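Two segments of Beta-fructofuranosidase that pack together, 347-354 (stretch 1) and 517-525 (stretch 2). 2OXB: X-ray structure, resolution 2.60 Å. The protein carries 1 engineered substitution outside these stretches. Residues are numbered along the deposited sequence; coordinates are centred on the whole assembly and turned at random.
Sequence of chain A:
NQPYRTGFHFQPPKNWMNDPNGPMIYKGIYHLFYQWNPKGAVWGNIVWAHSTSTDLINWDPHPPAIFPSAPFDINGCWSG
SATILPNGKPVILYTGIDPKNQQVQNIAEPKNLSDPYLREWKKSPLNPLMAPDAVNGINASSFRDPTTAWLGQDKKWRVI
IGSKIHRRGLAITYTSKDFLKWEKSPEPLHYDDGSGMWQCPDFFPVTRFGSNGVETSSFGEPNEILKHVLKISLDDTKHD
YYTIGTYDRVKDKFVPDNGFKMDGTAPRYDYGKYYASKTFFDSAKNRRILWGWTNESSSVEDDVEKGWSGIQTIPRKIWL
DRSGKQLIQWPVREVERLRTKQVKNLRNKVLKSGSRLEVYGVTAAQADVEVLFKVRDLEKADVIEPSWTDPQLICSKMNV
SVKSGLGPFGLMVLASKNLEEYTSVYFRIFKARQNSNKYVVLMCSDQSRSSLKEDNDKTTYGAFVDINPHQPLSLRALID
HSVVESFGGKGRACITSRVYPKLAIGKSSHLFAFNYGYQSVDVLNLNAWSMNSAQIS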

# COMPACT_ATOMS: atom_id res chain seq x y z
N ARG A 347 -30.25 2.75 7.93
CA ARG A 347 -29.96 3.68 9.00
C ARG A 347 -30.69 3.36 10.28
O ARG A 347 -31.76 2.76 10.27
CB ARG A 347 -30.28 5.10 8.56
CG ARG A 347 -31.64 5.28 7.94
CD ARG A 347 -31.83 6.75 7.68
NE ARG A 347 -30.71 7.27 6.90
CZ ARG A 347 -30.47 8.56 6.72
NH1 ARG A 347 -31.27 9.47 7.26
NH2 ARG A 347 -29.44 8.93 5.97
N ASN A 348 -30.09 3.74 11.39
CA ASN A 348 -30.68 3.50 12.70
C ASN A 348 -31.21 2.08 12.89
O ASN A 348 -32.42 1.90 13.08
CB ASN A 348 -31.79 4.51 12.93
CG ASN A 348 -31.30 5.93 12.80
OD1 ASN A 348 -31.85 6.72 12.03
ND2 ASN A 348 -30.26 6.27 13.55
N LYS A 349 -30.31 1.09 12.85
CA LYS A 349 -30.68 -0.32 13.05
C LYS A 349 -29.88 -0.90 14.21
O LYS A 349 -28.66 -0.81 14.26
CB LYS A 349 -30.43 -1.19 11.80
CG LYS A 349 -31.46 -1.08 10.66
CD LYS A 349 -32.86 -1.61 11.01
CE LYS A 349 -32.92 -3.11 11.28
NZ LYS A 349 -32.42 -3.48 12.63
N VAL A 350 -30.59 -1.51 15.15
CA VAL A 350 -29.96 -2.09 16.31
C VAL A 350 -29.31 -3.43 16.01
O VAL A 350 -29.77 -4.20 15.16
CB VAL A 350 -30.99 -2.26 17.41
CG1 VAL A 350 -31.42 -0.89 17.89
CG2 VAL A 350 -32.20 -3.01 16.86
N LEU A 351 -28.21 -3.70 16.72
CA LEU A 351 -27.46 -4.94 16.57
C LEU A 351 -27.41 -5.62 17.92
O LEU A 351 -26.44 -5.50 18.65
CB LEU A 351 -26.04 -4.63 16.08
CG LEU A 351 -25.81 -4.74 14.57
CD1 LEU A 351 -24.54 -4.03 14.18
CD2 LEU A 351 -25.77 -6.20 14.19
N LYS A 352 -28.48 -6.34 18.24
CA LYS A 352 -28.59 -7.06 19.51
C LYS A 352 -27.42 -8.00 19.72
O LYS A 352 -26.77 -8.42 18.76
CB LYS A 352 -29.91 -7.84 19.55
CG LYS A 352 -31.13 -6.96 19.70
CD LYS A 352 -32.27 -7.36 18.76
CE LYS A 352 -32.07 -6.84 17.32
NZ LYS A 352 -30.87 -7.41 16.61
N SER A 353 -27.13 -8.33 20.97
CA SER A 353 -26.02 -9.22 21.26
C SER A 353 -25.98 -10.42 20.32
O SER A 353 -26.89 -11.26 20.32
CB SER A 353 -26.09 -9.69 22.72
OG SER A 353 -24.94 -10.46 23.06
N GLY A 354 -24.93 -10.48 19.50
CA GLY A 354 -24.75 -11.58 18.56
C GLY A 354 -25.68 -11.60 17.36
O GLY A 354 -26.01 -12.67 16.85
N GLY A 517 -20.75 -9.71 19.90
CA GLY A 517 -20.26 -9.40 21.23
C GLY A 517 -21.36 -9.31 22.29
O GLY A 517 -22.54 -9.53 22.00
N TYR A 518 -20.96 -9.01 23.52
CA TYR A 518 -21.93 -8.89 24.60
C TYR A 518 -22.84 -7.69 24.34
O TYR A 518 -23.88 -7.82 23.67
CB TYR A 518 -21.20 -8.73 25.94
CG TYR A 518 -20.83 -10.04 26.63
CD1 TYR A 518 -21.82 -10.94 27.04
CD2 TYR A 518 -19.48 -10.35 26.90
CE1 TYR A 518 -21.49 -12.12 27.71
CE2 TYR A 518 -19.14 -11.54 27.58
CZ TYR A 518 -20.15 -12.41 27.99
OH TYR A 518 -19.85 -13.56 28.69
N GLN A 519 -22.46 -6.53 24.86
CA GLN A 519 -23.23 -5.31 24.67
C GLN A 519 -23.60 -5.14 23.20
O GLN A 519 -22.81 -5.45 22.31
CB GLN A 519 -22.45 -4.08 25.13
CG GLN A 519 -22.08 -4.04 26.61
CD GLN A 519 -23.27 -4.19 27.54
OE1 GLN A 519 -23.53 -5.27 28.06
NE2 GLN A 519 -24.01 -3.10 27.75
N SER A 520 -24.81 -4.64 22.97
CA SER A 520 -25.33 -4.39 21.63
C SER A 520 -24.95 -2.98 21.15
O SER A 520 -25.08 -2.00 21.88
CB SER A 520 -26.86 -4.51 21.65
OG SER A 520 -27.28 -5.81 22.05
N VAL A 521 -24.47 -2.88 19.91
CA VAL A 521 -24.10 -1.57 19.36
C VAL A 521 -25.12 -1.15 18.31
O VAL A 521 -25.91 -1.98 17.85
CB VAL A 521 -22.70 -1.61 18.70
CG1 VAL A 521 -21.63 -1.72 19.78
CG2 VAL A 521 -22.61 -2.79 17.75
N ASP A 522 -25.10 0.12 17.92
CA ASP A 522 -26.05 0.64 16.92
C ASP A 522 -25.42 1.04 15.58
O ASP A 522 -24.27 1.48 15.51
CB ASP A 522 -26.83 1.84 17.49
CG ASP A 522 -27.98 1.41 18.40
OD1 ASP A 522 -28.81 0.58 17.97
OD2 ASP A 522 -28.08 1.93 19.53
N VAL A 523 -26.20 0.89 14.51
CA VAL A 523 -25.76 1.25 13.17
C VAL A 523 -26.36 2.62 12.88
O VAL A 523 -27.53 2.74 12.57
CB VAL A 523 -26.26 0.22 12.11
CG1 VAL A 523 -25.62 0.51 10.75
CG2 VAL A 523 -25.89 -1.19 12.56
N LEU A 524 -25.54 3.66 13.02
CA LEU A 524 -26.00 5.01 12.78
C LEU A 524 -26.35 5.20 11.32
O LEU A 524 -27.22 5.99 10.96
CB LEU A 524 -24.91 6.00 13.18
CG LEU A 524 -25.34 7.46 13.24
CD1 LEU A 524 -26.18 7.69 14.48
CD2 LEU A 524 -24.09 8.32 13.26
N ASN A 525 -25.65 4.46 10.47
CA ASN A 525 -25.83 4.54 9.03
C ASN A 525 -24.96 3.48 8.36
O ASN A 525 -24.00 2.98 8.96
CB ASN A 525 -25.43 5.93 8.55
CG ASN A 525 -25.83 6.19 7.13
OD1 ASN A 525 -25.48 7.22 6.56
ND2 ASN A 525 -26.57 5.26 6.54

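Backbone hydrogen bonding defines the contact. Strands 349-351 and 521-523 run antiparallel, with 150° between their N-to-C directions and a closest axial approach of 4.8 Å. Lys349 and Val523 form a hydrogen-bonded pair in both directions: Lys349 N donates to Val523 O over 3.2 Å with an N-H...O angle of 154°, and Val523 N donates to Lys349 O over 3.0 Å at 155°. With two reciprocal bonds, each at a fairly open angle, this is the best-formed pair of the ladder. Two residues on, Leu351 N donates to Val521 O at 3.1 Å, but the angle falls to 136°, so this bond is more bent. Between them, Val350 and Asp522 make a non-hydrogen-bonded pair, their CA atoms 4.8 Å apart.

Apolar contact follows from this register. Lys349, Leu351, Val521 and Val523 direct their CB atoms to one face of the sheet, where Leu351 CD1 lies 3.5 Å from Val523 CG2 and Leu351 CB lies 4.2 Å from Val521 CG2. Leu351 thus touches two valines two positions apart, and all three residues are buried. The CB of Lys349 shares this face, 4.4 Å from Val523 CB, but the end of its side chain leads away. Val350 and Asp522 occupy the other face, with Val350 CG1 a tight 3.0 Å from Asp522 OD1; a methyl carbon against a carboxylate oxygen offers no conventional hydrogen bond.

Side-chain polar contacts lie beyond the strands. The hydroxyl of Ser353, with chi1 in the t well, donates to the backbone: Ser353 OG to Gly517 O is 2.8 Å. The same carbonyl receives a longer CA-H...O contact, 3.6 Å from Ser353 CA to Gly517 O, with an angle of 124° at the hydrogen. Ser520 points its CB toward stretch 1, bringing Ser520 OG within 2.7 Å of Ser353 N.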